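Local structure of Lon211 (6VBK) at residues L6-P18 with T112-V125. The protein forms the N-terminal domain of the ATP-dependent Lon protease, a region that probably helps recognise and bind protein substrates for degradation. Residues are numbered along the deposited sequence; the frame is centred on the assembly and turned at random.
Sequences LSMSETLTLPVLP and TTGPGAALWVEGTV
Trp120 and Pro15 face each other as a non-hydrogen-bonded pair of two antiparallel strands, 9-18 and 120-125, and illustrate how an indole packs along a proline of the partner strand. With chi1 at -68°, CG of Trp120 stands anti to the carbonyl carbon, and the indole lies alongside the proline, pointing the same way. Followed outward, CB comes only loosely near Leu14 O; CD2 lies by Pro15 N, and CE2 and CZ2 lie near Pro15 CB. CE3 is approached obliquely by Leu14 C and packs at 3.5 Å against Thr13 CG2, a methyl that also meets the CG2 methyl of Thr112 tip to tip. The outer atoms CZ3 and CH2 lie beneath Pro15 CD, which makes a CH-pi contact over the six-membered ring, 3.9 Å from its centroid. Gly114 CA lies against the opposite face, toward its rim. Trp120 NE1 donates to Pro115 O at 2.8 Å, close to the ring plane, which helps fix the indole's rotation and probably steadies residues 112-119.

Beside it, Leu14 and Val121 exchange two nearly straight backbone bonds, and Val16 N donates to Leu119 O at 2.8 Å. One water then continues the pairing, donating to Val16 O and accepting from Leu119 N. On the sheet face opposite the indole, Val121 CG2 is met by Val16 CG2 at 3.7 Å.

The pair belongs to the mixed sheet of the Lon substrate-binding domain, where 9-18 runs between 120-125 and the parallel strand 65-70, on which Leu14, Val16 and Val121 pack; strand 96-112 borders 120-125. Helix 38-50 touches Trp120 through Ala50, and at Ser9 the sheet runs on into the second subunit.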
loop_
_atom_site.group_PDB
_atom_site.type_symbol
_atom_site.label_atom_id
_atom_site.label_comp_id
_atom_site.label_asym_id
_atom_site.label_seq_id
_atom_site.Cartn_x
_atom_site.Cartn_y
_atom_site.Cartn_z
ATOM N N LEU B 6 8.062 8.134 -4.611
ATOM C CA LEU B 6 8.162 6.853 -3.926
ATOM C C LEU B 6 7.180 5.852 -4.516
ATOM O O LEU B 6 6.004 6.167 -4.728
ATOM C CB LEU B 6 7.893 7.028 -2.432
ATOM C CG LEU B 6 8.884 7.864 -1.624
ATOM C CD1 LEU B 6 8.406 8.009 -0.190
ATOM C CD2 LEU B 6 10.258 7.227 -1.667
ATOM N N SER B 7 7.662 4.641 -4.776
ATOM C CA SER B 7 6.798 3.557 -5.222
ATOM C C SER B 7 6.024 3.015 -4.025
ATOM O O SER B 7 6.623 2.627 -3.016
ATOM C CB SER B 7 7.622 2.456 -5.884
ATOM O OG SER B 7 6.796 1.389 -6.315
ATOM N N MET B 8 4.699 2.997 -4.131
ATOM C CA MET B 8 3.826 2.545 -3.056
ATOM C C MET B 8 3.067 1.315 -3.526
ATOM O O MET B 8 2.368 1.365 -4.544
ATOM C CB MET B 8 2.852 3.648 -2.636
ATOM C CG MET B 8 1.870 3.239 -1.548
ATOM S SD MET B 8 2.541 3.407 0.117
ATOM C CE MET B 8 2.706 5.187 0.234
ATOM N N SER B 9 3.207 0.218 -2.792
ATOM C CA SER B 9 2.471 -0.998 -3.089
ATOM C C SER B 9 1.173 -1.039 -2.288
ATOM O O SER B 9 1.047 -0.422 -1.228
ATOM C CB SER B 9 3.321 -2.232 -2.784
ATOM O OG SER B 9 4.476 -2.268 -3.605
ATOM N N GLU B 10 0.203 -1.777 -2.815
ATOM C CA GLU B 10 -1.105 -1.873 -2.182
ATOM C C GLU B 10 -1.059 -2.845 -1.010
ATOM O O GLU B 10 -0.373 -3.870 -1.060
ATOM C CB GLU B 10 -2.150 -2.321 -3.205
ATOM C CG GLU B 10 -3.464 -1.564 -3.129
ATOM C CD GLU B 10 -4.366 -1.849 -4.314
ATOM O OE1 GLU B 10 -3.892 -2.475 -5.285
ATOM O OE2 GLU B 10 -5.547 -1.446 -4.276
ATOM N N THR B 11 -1.792 -2.516 0.051
ATOM C CA THR B 11 -1.865 -3.347 1.247
ATOM C C THR B 11 -3.202 -4.077 1.271
ATOM O O THR B 11 -4.263 -3.443 1.268
ATOM C CB THR B 11 -1.689 -2.512 2.516
ATOM O OG1 THR B 11 -0.312 -2.143 2.661
ATOM C CG2 THR B 11 -2.129 -3.299 3.742
ATOM N N LEU B 12 -3.149 -5.405 1.289
ATOM C CA LEU B 12 -4.342 -6.233 1.341
ATOM C C LEU B 12 -4.685 -6.599 2.780
ATOM O O LEU B 12 -3.829 -6.624 3.666
ATOM C CB LEU B 12 -4.155 -7.511 0.522
ATOM C CG LEU B 12 -4.320 -7.440 -0.993
ATOM C CD1 LEU B 12 -3.999 -8.789 -1.602
ATOM C CD2 LEU B 12 -5.732 -7.017 -1.360
ATOM N N THR B 13 -5.963 -6.894 2.999
ATOM C CA THR B 13 -6.456 -7.395 4.275
ATOM C C THR B 13 -7.130 -8.736 4.025
ATOM O O THR B 13 -8.119 -8.807 3.286
ATOM C CB THR B 13 -7.428 -6.404 4.921
ATOM O OG1 THR B 13 -6.736 -5.185 5.225
ATOM C CG2 THR B 13 -8.005 -6.978 6.199
ATOM N N LEU B 14 -6.594 -9.793 4.626
ATOM C CA LEU B 14 -7.034 -11.153 4.353
ATOM C C LEU B 14 -7.162 -11.933 5.651
ATOM O O LEU B 14 -6.432 -11.668 6.614
ATOM C CB LEU B 14 -6.051 -11.880 3.421
ATOM C CG LEU B 14 -5.815 -11.256 2.045
ATOM C CD1 LEU B 14 -4.607 -11.889 1.378
ATOM C CD2 LEU B 14 -7.054 -11.401 1.174
ATOM N N PRO B 15 -8.076 -12.901 5.706
ATOM C CA PRO B 15 -8.133 -13.792 6.870
ATOM C C PRO B 15 -7.043 -14.847 6.794
ATOM O O PRO B 15 -6.734 -15.376 5.723
ATOM C CB PRO B 15 -9.528 -14.417 6.764
ATOM C CG PRO B 15 -9.807 -14.429 5.299
ATOM C CD PRO B 15 -9.130 -13.208 4.722
ATOM N N VAL B 16 -6.455 -15.150 7.946
ATOM C CA VAL B 16 -5.341 -16.090 8.010
ATOM C C VAL B 16 -5.885 -17.510 8.085
ATOM O O VAL B 16 -6.623 -17.857 9.014
ATOM C CB VAL B 16 -4.428 -15.788 9.207
ATOM C CG1 VAL B 16 -3.394 -16.890 9.368
ATOM C CG2 VAL B 16 -3.749 -14.443 9.025
ATOM N N LEU B 17 -5.515 -18.321 7.096
ATOM C CA LEU B 17 -5.883 -19.758 7.099
ATOM C C LEU B 17 -4.606 -20.518 7.453
ATOM O O LEU B 17 -3.761 -20.695 6.569
ATOM C CB LEU B 17 -6.430 -20.165 5.729
ATOM C CG LEU B 17 -7.279 -21.434 5.722
ATOM C CD1 LEU B 17 -8.161 -21.494 4.487
ATOM C CD2 LEU B 17 -6.403 -22.669 5.819
ATOM N N PRO B 18 -4.395 -20.892 8.732
ATOM C CA PRO B 18 -3.168 -21.566 9.148
ATOM C C PRO B 18 -3.032 -22.998 8.617
ATOM O O PRO B 18 -4.008 -23.711 8.593
ATOM C CB PRO B 18 -3.295 -21.594 10.677
ATOM C CG PRO B 18 -4.782 -21.606 10.917
ATOM C CD PRO B 18 -5.341 -20.715 9.831
ATOM N N THR B 112 -5.038 -6.576 11.919
ATOM C CA THR B 112 -6.179 -5.685 11.739
ATOM C C THR B 112 -7.448 -6.446 12.108
ATOM O O THR B 112 -7.390 -7.504 12.745
ATOM C CB THR B 112 -6.207 -5.138 10.301
ATOM O OG1 THR B 112 -7.363 -4.306 10.127
ATOM C CG2 THR B 112 -6.250 -6.281 9.299
ATOM N N THR B 113 -8.597 -5.907 11.711
ATOM C CA THR B 113 -9.893 -6.476 12.039
ATOM C C THR B 113 -10.668 -6.787 10.765
ATOM O O THR B 113 -10.358 -6.282 9.683
ATOM C CB THR B 113 -10.711 -5.526 12.925
ATOM O OG1 THR B 113 -10.945 -4.299 12.224
ATOM C CG2 THR B 113 -9.966 -5.229 14.217
ATOM N N GLY B 114 -11.685 -7.634 10.912
ATOM C CA GLY B 114 -12.532 -8.019 9.808
ATOM C C GLY B 114 -13.712 -8.855 10.263
ATOM O O GLY B 114 -13.824 -9.225 11.436
ATOM N N PRO B 115 -14.616 -9.170 9.339
ATOM C CA PRO B 115 -15.793 -9.972 9.695
ATOM C C PRO B 115 -15.408 -11.403 10.040
ATOM O O PRO B 115 -14.293 -11.863 9.792
ATOM C CB PRO B 115 -16.656 -9.913 8.432
ATOM C CG PRO B 115 -15.682 -9.669 7.326
ATOM C CD PRO B 115 -14.615 -8.788 7.917
ATOM N N GLY B 116 -16.366 -12.114 10.633
ATOM C CA GLY B 116 -16.158 -13.497 11.010
ATOM C C GLY B 116 -15.292 -13.645 12.249
ATOM O O GLY B 116 -14.880 -12.677 12.891
ATOM N N ALA B 117 -15.012 -14.903 12.584
ATOM C CA ALA B 117 -14.223 -15.246 13.759
ATOM C C ALA B 117 -12.759 -15.509 13.432
ATOM O O ALA B 117 -12.013 -15.964 14.306
ATOM C CB ALA B 117 -14.827 -16.465 14.461
ATOM N N ALA B 118 -12.333 -15.233 12.205
ATOM C CA ALA B 118 -10.969 -15.502 11.783
ATOM C C ALA B 118 -10.040 -14.352 12.159
ATOM O O ALA B 118 -10.472 -13.227 12.425
ATOM C CB ALA B 118 -10.910 -15.744 10.276
ATOM N N LEU B 119 -8.745 -14.655 12.177
ATOM C CA LEU B 119 -7.724 -13.648 12.423
ATOM C C LEU B 119 -7.389 -12.927 11.125
ATOM O O LEU B 119 -7.126 -13.564 10.099
ATOM C CB LEU B 119 -6.472 -14.294 13.015
ATOM C CG LEU B 119 -5.212 -13.429 13.094
ATOM C CD1 LEU B 119 -5.452 -12.185 13.937
ATOM C CD2 LEU B 119 -4.051 -14.240 13.646
ATOM N N TRP B 120 -7.401 -11.598 11.169
ATOM C CA TRP B 120 -7.134 -10.769 10.005
ATOM C C TRP B 120 -5.783 -10.082 10.150
ATOM O O TRP B 120 -5.427 -9.612 11.234
ATOM C CB TRP B 120 -8.232 -9.720 9.816
ATOM C CG TRP B 120 -9.558 -10.301 9.432
ATOM C CD1 TRP B 120 -10.483 -10.859 10.265
ATOM C CD2 TRP B 120 -10.112 -10.373 8.112
ATOM N NE1 TRP B 120 -11.577 -11.277 9.546
ATOM C CE2 TRP B 120 -11.374 -10.990 8.222
ATOM C CE3 TRP B 120 -9.662 -9.976 6.850
ATOM C CZ2 TRP B 120 -12.189 -11.220 7.117
ATOM C CZ3 TRP B 120 -10.475 -10.203 5.755
ATOM C CH2 TRP B 120 -11.722 -10.821 5.895
ATOM N N VAL B 121 -5.030 -10.035 9.049
ATOM C CA VAL B 121 -3.746 -9.350 9.001
ATOM C C VAL B 121 -3.683 -8.525 7.724
ATOM O O VAL B 121 -4.371 -8.803 6.739
ATOM C CB VAL B 121 -2.545 -10.324 9.062
ATOM C CG1 VAL B 121 -2.582 -11.154 10.338
ATOM C CG2 VAL B 121 -2.520 -11.219 7.832
ATOM N N GLU B 122 -2.849 -7.491 7.755
ATOM C CA GLU B 122 -2.554 -6.714 6.563
ATOM C C GLU B 122 -1.356 -7.313 5.841
ATOM O O GLU B 122 -0.425 -7.832 6.465
ATOM C CB GLU B 122 -2.281 -5.251 6.914
ATOM C CG GLU B 122 -3.501 -4.500 7.422
ATOM C CD GLU B 122 -3.207 -3.045 7.726
ATOM O OE1 GLU B 122 -2.023 -2.650 7.657
ATOM O OE2 GLU B 122 -4.157 -2.297 8.034
ATOM N N GLY B 123 -1.388 -7.245 4.514
ATOM C CA GLY B 123 -0.331 -7.836 3.716
ATOM C C GLY B 123 -0.129 -7.095 2.414
ATOM O O GLY B 123 -0.994 -6.339 1.961
ATOM N N THR B 124 1.032 -7.333 1.806
ATOM C CA THR B 124 1.427 -6.670 0.570
ATOM C C THR B 124 1.781 -7.723 -0.469
ATOM O O THR B 124 2.636 -8.579 -0.219
ATOM C CB THR B 124 2.615 -5.735 0.803
ATOM O OG1 THR B 124 2.242 -4.717 1.738
ATOM C CG2 THR B 124 3.047 -5.087 -0.503
ATOM N N VAL B 125 1.126 -7.658 -1.630
ATOM C CA VAL B 125 1.475 -8.551 -2.726
ATOM C C VAL B 125 2.901 -8.262 -3.167
ATOM O O VAL B 125 3.270 -7.109 -3.421
ATOM C CB VAL B 125 0.488 -8.392 -3.891
ATOM C CG1 VAL B 125 0.823 -9.372 -5.006
ATOM C CG2 VAL B 125 -0.934 -8.593 -3.410
HETATM O O HOH W 1 -7.669 -17.213 11.561
#